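Local coordinates for protein glycine cleavage system transcriptional repressor, putative (Vibrio cholerae, PDB 1U8S) that probably represses transcription of the glycine cleavage system genes, and forms a domain-swapped dimer whose chains each carry two ACT domains, at the interface of chains A and B. Residues are numbered along the deposited sequence; one frame, centred on the assembly and turned at random. Chains: chain A/B, glycine cleavage system transcriptional repressor, putative.

Contact 1: the interface of chains A and B. Residues chain A 8, 10, 49-51, 78, 80; chain B 12, 42, 45, 47.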
loop_
_atom_site.group_PDB
_atom_site.type_symbol
_atom_site.label_atom_id
_atom_site.label_comp_id
_atom_site.label_asym_id
_atom_site.label_seq_id
_atom_site.Cartn_x
_atom_site.Cartn_y
_atom_site.Cartn_z
ATOM N N VAL A 8 -6.686 1.693 -12.189
ATOM C CA VAL A 8 -6.041 1.942 -10.910
ATOM C C VAL A 8 -6.964 2.864 -10.133
ATOM O O VAL A 8 -7.337 3.931 -10.612
ATOM C CB VAL A 8 -4.686 2.641 -11.100
ATOM C CG1 VAL A 8 -4.163 3.142 -9.763
ATOM C CG2 VAL A 8 -3.689 1.676 -11.747
ATOM N N THR A 10 -7.777 4.871 -6.400
ATOM C CA THR A 10 -7.169 5.309 -5.165
ATOM C C THR A 10 -8.206 6.105 -4.402
ATOM O O THR A 10 -8.872 6.968 -4.970
ATOM C CB THR A 10 -5.935 6.156 -5.424
ATOM O OG1 THR A 10 -5.393 6.577 -4.173
ATOM C CG2 THR A 10 -6.272 7.368 -6.240
ATOM N N LEU A 49 -5.362 1.651 -2.387
ATOM C CA LEU A 49 -4.722 1.596 -3.685
ATOM C C LEU A 49 -5.302 0.301 -4.211
ATOM O O LEU A 49 -5.261 -0.706 -3.513
ATOM C CB LEU A 49 -3.209 1.460 -3.572
ATOM C CG LEU A 49 -2.423 2.690 -3.124
ATOM C CD1 LEU A 49 -0.934 2.349 -3.075
ATOM C CD2 LEU A 49 -2.683 3.842 -4.084
ATOM N N MET A 50 -5.847 0.317 -5.422
ATOM C CA MET A 50 -6.438 -0.880 -5.974
ATOM C C MET A 50 -6.324 -0.913 -7.483
ATOM O O MET A 50 -6.503 0.104 -8.160
ATOM C CB MET A 50 -7.909 -0.968 -5.559
ATOM C CG MET A 50 -8.675 -2.166 -6.112
ATOM S SD MET A 50 -10.360 -2.198 -5.453
ATOM C CE MET A 50 -10.031 -2.602 -3.748
ATOM N N LEU A 51 -6.001 -2.096 -7.996
ATOM C CA LEU A 51 -5.875 -2.327 -9.425
ATOM C C LEU A 51 -6.919 -3.373 -9.786
ATOM O O LEU A 51 -6.838 -4.519 -9.343
ATOM C CB LEU A 51 -4.481 -2.854 -9.783
ATOM C CG LEU A 51 -4.470 -3.509 -11.171
ATOM C CD1 LEU A 51 -4.546 -2.419 -12.256
ATOM C CD2 LEU A 51 -3.226 -4.344 -11.357
ATOM N N MET A 78 -9.705 8.820 -6.976
ATOM C CA MET A 78 -8.960 9.179 -8.176
ATOM C C MET A 78 -8.785 7.901 -8.998
ATOM O O MET A 78 -8.519 6.841 -8.443
ATOM C CB MET A 78 -7.609 9.744 -7.756
ATOM C CG MET A 78 -6.563 9.814 -8.834
ATOM S SD MET A 78 -4.936 9.905 -8.035
ATOM C CE MET A 78 -5.096 11.453 -7.150
ATOM N N LYS A 80 -7.432 6.018 -12.959
ATOM C CA LYS A 80 -6.617 6.088 -14.165
ATOM C C LYS A 80 -6.454 4.698 -14.763
ATOM O O LYS A 80 -6.144 3.746 -14.057
ATOM C CB LYS A 80 -5.234 6.660 -13.854
ATOM C CG LYS A 80 -4.265 6.512 -15.017
ATOM C CD LYS A 80 -2.919 7.115 -14.735
ATOM C CE LYS A 80 -2.013 6.948 -15.938
ATOM N NZ LYS A 80 -0.751 7.710 -15.783
ATOM N N VAL B 12 -0.721 8.791 -8.282
ATOM C CA VAL B 12 -0.719 7.799 -9.346
ATOM C C VAL B 12 -0.076 8.445 -10.552
ATOM O O VAL B 12 -0.486 9.518 -10.989
ATOM C CB VAL B 12 -2.139 7.364 -9.730
ATOM C CG1 VAL B 12 -2.078 6.187 -10.700
ATOM C CG2 VAL B 12 -2.904 6.993 -8.495
ATOM N N PHE B 42 1.335 -0.968 -10.134
ATOM C CA PHE B 42 0.156 -1.592 -10.745
ATOM C C PHE B 42 0.109 -1.242 -12.214
ATOM O O PHE B 42 0.024 -0.061 -12.575
ATOM C CB PHE B 42 -1.136 -1.097 -10.100
ATOM C CG PHE B 42 -1.318 -1.545 -8.693
ATOM C CD1 PHE B 42 -0.548 -2.583 -8.176
ATOM C CD2 PHE B 42 -2.293 -0.967 -7.890
ATOM C CE1 PHE B 42 -0.749 -3.036 -6.882
ATOM C CE2 PHE B 42 -2.505 -1.415 -6.591
ATOM C CZ PHE B 42 -1.730 -2.451 -6.088
ATOM N N GLU B 45 1.776 1.723 -13.917
ATOM C CA GLU B 45 1.680 2.822 -12.959
ATOM C C GLU B 45 2.435 2.713 -11.633
ATOM O O GLU B 45 2.675 1.626 -11.097
ATOM C CB GLU B 45 0.208 3.094 -12.630
ATOM C CG GLU B 45 -0.707 3.108 -13.829
ATOM C CD GLU B 45 -0.281 4.121 -14.870
ATOM O OE1 GLU B 45 -0.331 3.777 -16.067
ATOM O OE2 GLU B 45 0.093 5.254 -14.494
ATOM N N THR B 47 2.032 3.687 -7.864
ATOM C CA THR B 47 0.977 4.076 -6.929
ATOM C C THR B 47 1.557 4.206 -5.533
ATOM O O THR B 47 2.306 3.333 -5.074
ATOM C CB THR B 47 -0.207 3.061 -6.905
ATOM O OG1 THR B 47 0.255 1.789 -6.452
ATOM C CG2 THR B 47 -0.791 2.892 -8.285
#
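A:Val8, A:Leu51 and A:Lys80 meet B:Phe42, B:Thr47 and B:Glu45 in a part of the two-fold dimer interface where sheet faces of the two chains pack through mostly apolar side chains, with a salt bridge alongside; this packing holds the chains together. B:Phe42 has a neighbour on each face. From chain A, CB of A:Leu51 sits over one face, 3.9 Å from the centroid of the B:Phe42 ring, while the hydroxyl OG1 of its chain-mate B:Thr47 lies above the opposite face, offset toward the rim. The backbone N of A:Met50 comes up at the ring edge, in plane, 3.9 Å from CE2 of B:Phe42. A:Val8 splits its branches: CG1, anti to the backbone N (chi1 169°), reaches CG2 of B:Thr47 at 3.7 Å and also touches B:Val12, whereas CG2 turns to the CG methylene of B:Glu45. On the far side of B:Val12, its CG2 meets the thioether SD of A:Met78 at 3.6 Å, the two side chains passing in opposite directions. A:Leu49 slides alongside B:Thr47, with CD2 3.8 Å from CB of B:Thr47. A:Lys80 stretches out fully, and its NZ pairs with the carboxylate OE2 of B:Glu45 at 2.9 Å; as a hydrogen bond this is weak. Chain A's part comes from strands 5-14, 45-54 and 76-82, chain B's from strands 5-14, 33-42 and 45-54, and the two N-terminal ACT regions face each other sheet to sheet.

Contact 2: the interface of chains A and B. Residues chain A 103, 107-108, 124, 126; chain B 24, 28, 32-34.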
loop_
_atom_site.group_PDB
_atom_site.type_symbol
_atom_site.label_atom_id
_atom_site.label_comp_id
_atom_site.label_asym_id
_atom_site.label_seq_id
_atom_site.Cartn_x
_atom_site.Cartn_y
_atom_site.Cartn_z
ATOM N N LYS A 103 19.022 14.971 9.014
ATOM C CA LYS A 103 17.867 14.750 8.146
ATOM C C LYS A 103 18.256 15.063 6.694
ATOM O O LYS A 103 18.006 14.273 5.780
ATOM C CB LYS A 103 16.710 15.663 8.604
ATOM C CG LYS A 103 15.304 15.285 8.117
ATOM C CD LYS A 103 15.101 15.506 6.618
ATOM C CE LYS A 103 13.675 15.155 6.182
ATOM N NZ LYS A 103 12.641 16.012 6.840
ATOM N N THR A 107 17.101 10.823 2.797
ATOM C CA THR A 107 16.106 9.954 2.191
ATOM C C THR A 107 16.298 9.711 0.692
ATOM O O THR A 107 16.404 8.561 0.272
ATOM C CB THR A 107 14.683 10.481 2.431
ATOM O OG1 THR A 107 14.477 10.651 3.835
ATOM C CG2 THR A 107 13.652 9.489 1.902
ATOM N N GLU A 108 16.342 10.764 -0.119
ATOM C CA GLU A 108 16.517 10.562 -1.557
ATOM C C GLU A 108 17.683 9.623 -1.858
ATOM O O GLU A 108 17.640 8.865 -2.820
ATOM C CB GLU A 108 16.779 11.883 -2.296
ATOM C CG GLU A 108 15.817 13.010 -1.991
ATOM C CD GLU A 108 16.213 13.783 -0.741
ATOM O OE1 GLU A 108 16.247 13.179 0.355
ATOM O OE2 GLU A 108 16.489 14.996 -0.862
ATOM N N LEU A 124 7.932 2.775 3.122
ATOM C CA LEU A 124 8.991 3.697 3.508
ATOM C C LEU A 124 8.560 4.656 4.596
ATOM O O LEU A 124 7.490 5.260 4.512
ATOM C CB LEU A 124 9.428 4.541 2.299
ATOM C CG LEU A 124 10.294 5.781 2.582
ATOM C CD1 LEU A 124 11.687 5.339 2.865
ATOM C CD2 LEU A 124 10.328 6.713 1.380
ATOM N N ALA A 126 10.517 7.739 6.958
ATOM C CA ALA A 126 11.722 8.542 7.122
ATOM C C ALA A 126 11.313 9.680 8.051
ATOM O O ALA A 126 10.726 10.683 7.616
ATOM C CB ALA A 126 12.178 9.084 5.767
ATOM N N VAL B 24 9.410 11.756 -2.343
ATOM C CA VAL B 24 9.965 11.778 -0.992
ATOM C C VAL B 24 10.919 12.955 -0.866
ATOM O O VAL B 24 11.179 13.453 0.230
ATOM C CB VAL B 24 10.740 10.474 -0.653
ATOM C CG1 VAL B 24 9.867 9.266 -0.920
ATOM C CG2 VAL B 24 12.029 10.404 -1.450
ATOM N N THR B 28 10.393 15.364 2.158
ATOM C CA THR B 28 11.437 15.492 3.169
ATOM C C THR B 28 12.085 16.867 3.105
ATOM O O THR B 28 12.380 17.462 4.143
ATOM C CB THR B 28 12.529 14.418 2.996
ATOM O OG1 THR B 28 13.112 14.538 1.695
ATOM C CG2 THR B 28 11.936 13.032 3.163
ATOM N N CYS B 32 8.896 17.932 6.422
ATOM C CA CYS B 32 8.010 16.924 6.975
ATOM C C CYS B 32 8.668 15.567 7.177
ATOM O O CYS B 32 9.720 15.269 6.615
ATOM C CB CYS B 32 6.791 16.766 6.077
ATOM S SG CYS B 32 5.909 18.304 5.803
ATOM N N ASN B 33 8.031 14.752 8.005
ATOM C CA ASN B 33 8.508 13.417 8.292
ATOM C C ASN B 33 7.579 12.462 7.583
ATOM O O ASN B 33 6.401 12.765 7.390
ATOM C CB ASN B 33 8.440 13.141 9.787
ATOM C CG ASN B 33 9.429 13.959 10.565
ATOM O OD1 ASN B 33 10.627 13.669 10.560
ATOM N ND2 ASN B 33 8.943 15.001 11.231
ATOM N N ILE B 34 8.109 11.314 7.175
ATOM C CA ILE B 34 7.287 10.312 6.531
ATOM C C ILE B 34 7.029 9.253 7.595
ATOM O O ILE B 34 7.926 8.483 7.950
ATOM C CB ILE B 34 7.998 9.684 5.332
ATOM C CG1 ILE B 34 8.319 10.775 4.308
ATOM C CG2 ILE B 34 7.101 8.633 4.690
ATOM C CD1 ILE B 34 9.164 10.300 3.159
#
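B:Thr28 sits at the C-terminal end of a helix, wedged between A:Lys103 and A:Thr107, and every atom of its side chain has a neighbour. Its CB packs 3.5 Å from CE of A:Lys103, the two side chains crossing at a slant. With chi1 at 59°, OG1 lies between the backbone N and the carbonyl carbon, from where it donates to the carbonyl O of B:Val24, one turn earlier, at 2.7 Å; the carboxylate OE1 of A:Glu108 is a more distant neighbour. The methyl CG2 is flanked by A:Thr107, whose hydroxyl OG1 lies 3.5 Å from it and whose CB is a little farther off. A:Lys103 folds at chi2 and again at chi4 (62°), bringing its terminal amino group NZ to the helix end. There NZ donates to the carbonyl O of B:Thr28 at 3.1 Å and to that of B:Cys32 at 3.0 Å, approaching the second from well above the carbonyl plane. A positive charge here would suit the negative end of the helix dipole. Beside this cap, A:Ala126 and B:Ile34 form an antiparallel beta bridge: B:Ile34 N to A:Ala126 O spans 2.7 Å, and A:Ala126 N to B:Ile34 O spans 2.9 Å. Farther from the lysine, CD2 of A:Leu124 packs 3.5 Å from CG1 of B:Val24. Helix 19-28 and strand 33-42 of chain B, in its N-terminal ACT region, thus dock on the loop at A:Lys103, helix 106-116 and strand 123-129 of chain A, all in its second ACT region.

The C-alpha centres of contact 1 and contact 2 lie about 22 Å apart, and no residue belongs to both. Strand 33-42 of chain B connects them: its start is bridged in contact 2, and its last residue supplies the aromatic ring of contact 1. Chain A offers its first ACT region to contact 1 and its second to contact 2, so the N-terminal ACT region of chain B is held by both halves of its partner. The two-fold repeats each contact with the chains exchanged. Such intertwining fits a domain-swapped dimer, in which separating the chains would break both kinds of contact.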